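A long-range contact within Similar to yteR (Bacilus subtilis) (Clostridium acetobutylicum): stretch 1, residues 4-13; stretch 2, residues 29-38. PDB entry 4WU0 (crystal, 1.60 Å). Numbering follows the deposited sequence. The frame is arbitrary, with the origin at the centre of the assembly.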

# COMPACT_ATOMS: atom_id res chain seq x y z
N TYR A 4 -18.30 -4.83 7.73
CA TYR A 4 -17.49 -5.67 6.87
C TYR A 4 -16.08 -5.88 7.37
O TYR A 4 -15.42 -6.84 6.97
CB TYR A 4 -17.47 -5.12 5.44
CG TYR A 4 -18.74 -5.42 4.68
CD1 TYR A 4 -19.83 -4.57 4.76
CD2 TYR A 4 -18.86 -6.56 3.92
CE1 TYR A 4 -21.01 -4.85 4.09
CE2 TYR A 4 -20.03 -6.85 3.23
CZ TYR A 4 -21.10 -5.99 3.33
OH TYR A 4 -22.25 -6.27 2.66
N SER A 5 -15.57 -5.01 8.26
CA SER A 5 -14.20 -5.24 8.73
C SER A 5 -14.11 -6.57 9.48
O SER A 5 -13.21 -7.40 9.25
CB SER A 5 -13.68 -4.08 9.62
OG SER A 5 -14.47 -3.95 10.77
N LYS A 6 -15.07 -6.79 10.37
CA LYS A 6 -15.10 -8.04 11.14
C LYS A 6 -15.51 -9.23 10.27
O LYS A 6 -14.93 -10.31 10.37
CB LYS A 6 -16.06 -7.91 12.32
CG LYS A 6 -16.21 -9.20 13.12
CD LYS A 6 -17.16 -9.02 14.31
CE LYS A 6 -17.24 -10.29 15.14
NZ LYS A 6 -18.16 -10.08 16.30
N LEU A 7 -16.50 -9.03 9.41
CA LEU A 7 -16.95 -10.11 8.56
C LEU A 7 -15.81 -10.59 7.67
O LEU A 7 -15.61 -11.78 7.48
CB LEU A 7 -18.16 -9.68 7.73
CG LEU A 7 -18.76 -10.74 6.80
CD1 LEU A 7 -19.17 -12.01 7.55
CD2 LEU A 7 -19.94 -10.18 6.01
N MET A 8 -15.06 -9.66 7.08
CA MET A 8 -13.93 -10.05 6.26
C MET A 8 -12.81 -10.70 7.07
O MET A 8 -12.20 -11.67 6.62
CB MET A 8 -13.39 -8.86 5.49
CG MET A 8 -12.26 -9.24 4.57
SD MET A 8 -12.73 -10.54 3.41
CE MET A 8 -13.33 -9.47 2.16
N ALA A 9 -12.50 -10.14 8.23
CA ALA A 9 -11.49 -10.73 9.10
C ALA A 9 -11.86 -12.18 9.43
O ALA A 9 -11.03 -13.08 9.34
CB ALA A 9 -11.33 -9.91 10.39
N ASP A 10 -13.12 -12.39 9.78
CA ASP A 10 -13.58 -13.73 10.12
C ASP A 10 -13.50 -14.64 8.89
O ASP A 10 -13.19 -15.82 9.01
CB ASP A 10 -15.01 -13.70 10.67
CG ASP A 10 -15.08 -13.14 12.07
OD1 ASP A 10 -14.01 -13.13 12.74
OD2 ASP A 10 -16.19 -12.71 12.51
N SER A 11 -13.76 -14.09 7.71
CA SER A 11 -13.65 -14.86 6.47
C SER A 11 -12.22 -15.28 6.18
O SER A 11 -11.95 -16.42 5.79
CB SER A 11 -14.21 -14.07 5.28
OG SER A 11 -15.57 -13.77 5.46
N ILE A 12 -11.29 -14.35 6.35
CA ILE A 12 -9.87 -14.63 6.10
C ILE A 12 -9.39 -15.75 7.01
O ILE A 12 -8.69 -16.67 6.58
CB ILE A 12 -9.04 -13.36 6.31
CG1 ILE A 12 -9.37 -12.31 5.24
CG2 ILE A 12 -7.54 -13.66 6.31
CD1 ILE A 12 -8.90 -10.93 5.60
N ILE A 13 -9.76 -15.67 8.28
CA ILE A 13 -9.33 -16.65 9.27
C ILE A 13 -9.94 -18.01 8.97
O ILE A 13 -9.22 -19.03 8.90
CB ILE A 13 -9.64 -16.15 10.71
CG1 ILE A 13 -8.81 -14.89 10.98
CG2 ILE A 13 -9.35 -17.22 11.73
CD1 ILE A 13 -9.18 -14.14 12.25
N LEU A 29 0.33 -6.32 5.50
CA LEU A 29 -0.76 -5.42 5.14
C LEU A 29 -2.13 -5.98 5.60
O LEU A 29 -2.96 -5.26 6.15
CB LEU A 29 -0.77 -5.21 3.63
CG LEU A 29 -1.93 -4.49 2.97
CD1 LEU A 29 -2.14 -3.08 3.48
CD2 LEU A 29 -1.70 -4.48 1.46
N THR A 30 -2.35 -7.27 5.35
CA THR A 30 -3.59 -7.92 5.74
C THR A 30 -3.68 -7.97 7.26
O THR A 30 -4.74 -7.73 7.84
CB THR A 30 -3.68 -9.31 5.11
OG1 THR A 30 -3.78 -9.17 3.69
CG2 THR A 30 -4.89 -10.08 5.61
N LEU A 31 -2.56 -8.27 7.92
CA LEU A 31 -2.56 -8.28 9.36
C LEU A 31 -2.81 -6.89 9.96
O LEU A 31 -3.43 -6.77 11.03
CB LEU A 31 -1.25 -8.86 9.91
CG LEU A 31 -1.02 -10.34 9.60
CD1 LEU A 31 0.33 -10.78 10.18
CD2 LEU A 31 -2.13 -11.22 10.14
N ASP A 32 -2.32 -5.85 9.29
CA ASP A 32 -2.56 -4.47 9.71
C ASP A 32 -4.08 -4.19 9.69
O ASP A 32 -4.59 -3.46 10.54
CB ASP A 32 -1.82 -3.48 8.79
CG ASP A 32 -0.28 -3.45 9.00
OD1 ASP A 32 0.18 -3.78 10.10
OD2 ASP A 32 0.48 -3.06 8.06
N GLY A 33 -4.79 -4.74 8.71
CA GLY A 33 -6.24 -4.64 8.67
C GLY A 33 -6.89 -5.40 9.81
O GLY A 33 -7.82 -4.92 10.45
N ILE A 34 -6.41 -6.61 10.07
CA ILE A 34 -6.94 -7.42 11.16
C ILE A 34 -6.69 -6.73 12.51
O ILE A 34 -7.48 -6.82 13.44
CB ILE A 34 -6.41 -8.87 11.10
CG1 ILE A 34 -6.97 -9.55 9.84
CG2 ILE A 34 -6.83 -9.64 12.35
CD1 ILE A 34 -6.41 -10.92 9.56
N ALA A 35 -5.58 -6.01 12.61
CA ALA A 35 -5.27 -5.30 13.85
C ALA A 35 -6.30 -4.22 14.15
O ALA A 35 -6.58 -3.95 15.31
CB ALA A 35 -3.87 -4.72 13.82
N LYS A 36 -6.90 -3.62 13.12
CA LYS A 36 -7.96 -2.64 13.35
C LYS A 36 -9.23 -3.31 13.90
O LYS A 36 -9.95 -2.73 14.71
CB LYS A 36 -8.30 -1.87 12.08
CG LYS A 36 -7.15 -1.07 11.47
CD LYS A 36 -6.39 -0.20 12.45
CE LYS A 36 -7.06 1.13 12.71
NZ LYS A 36 -6.15 2.07 13.45
N VAL A 37 -9.48 -4.55 13.47
CA VAL A 37 -10.61 -5.30 13.98
C VAL A 37 -10.38 -5.66 15.45
O VAL A 37 -11.30 -5.56 16.26
CB VAL A 37 -10.88 -6.54 13.12
CG1 VAL A 37 -11.98 -7.39 13.72
CG2 VAL A 37 -11.22 -6.10 11.73
N TYR A 38 -9.15 -6.02 15.80
CA TYR A 38 -8.77 -6.22 17.19
C TYR A 38 -9.02 -4.95 18.01
O TYR A 38 -9.61 -4.99 19.10
CB TYR A 38 -7.30 -6.64 17.33
CG TYR A 38 -6.87 -6.73 18.76
CD1 TYR A 38 -7.52 -7.58 19.65
CD2 TYR A 38 -5.81 -5.97 19.23
CE1 TYR A 38 -7.13 -7.65 20.98
CE2 TYR A 38 -5.42 -6.04 20.55
CZ TYR A 38 -6.08 -6.88 21.42
OH TYR A 38 -5.65 -6.95 22.73

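Two helices, residues 4-13 and 29-38, meet with their N-to-C directions 125° apart and their axes 9.4 Å apart at closest approach. No hydrogen bond passes between them, so this contact is a matter of shape: a few apolar knobs, and a shallow hollow lined partly by short side chains.

The main knob is Val37. Its CA-to-CB bond points toward the first helix, and it loses more surface to the partner, 74 Å², than any other residue here. With chi1 in the t well, both methyls of Val37 lie against the same turn: CG2 is 3.4 Å from the backbone oxygen Ser5 O and 3.8 Å from Ser5 CB, CG1 is 4.1 Å from Lys6 CA, and both come near Ala9 CB, CG2 at 4.0 Å and CG1 at 4.2 Å. The hollow is thus made of one turn of helix: Ser5 and Ala9, four residues apart, supply short side chains, and Lys6 contributes its CA and CB, the latter 4.3 Å from Val37 CG1, before the rest of its all-t chain leads away. Ser5 O is already the acceptor for Ala9 N at 3.0 Å, so the methyl packs against a carbonyl engaged within its own helix.

Ala9 is the small residue that meets both larger side chains. Its single methyl points toward the partner, with CB 4.0 Å from Val37 CG2 and 4.4 Å from Ile34 CG1. The backbones come close at these same places: the CA atoms of Ala9 and Ile34 are 6.0 Å apart, as are those of Lys6 and Val37.

Ile34 works differently from Val37. Its CA-to-CB bond points sideways, but the m, t conformation brings the end of the chain nearer the first helix, which covers 58 Å² of the residue. Its CD1 reaches Ile12 CG2 at 4.4 Å. Ile12, also m, t, points toward the partner and in turn extends its CD1 to 4.1 Å from Thr30 CG2. One branched side chain therefore bridges two positions a helical turn apart. Thr30 presents a methyl to this contact, while its OG1 is hydrogen-bonded elsewhere in the structure.

Gly33 adds no bump. A CB there would point toward the first helix, yet an ideal one would find nothing of that stretch within 5.5 Å, so this contact alone does not account for the glycine.

The rules are compact. Ala9 is the small member of one close CA pair, and with Ser5 it lines the hollow that Val37, a beta-branched residue, fills over one turn; isoleucines bridge the wider gap beyond. The whole buries 291 Å², a modest area, and packs without polar links between the helices.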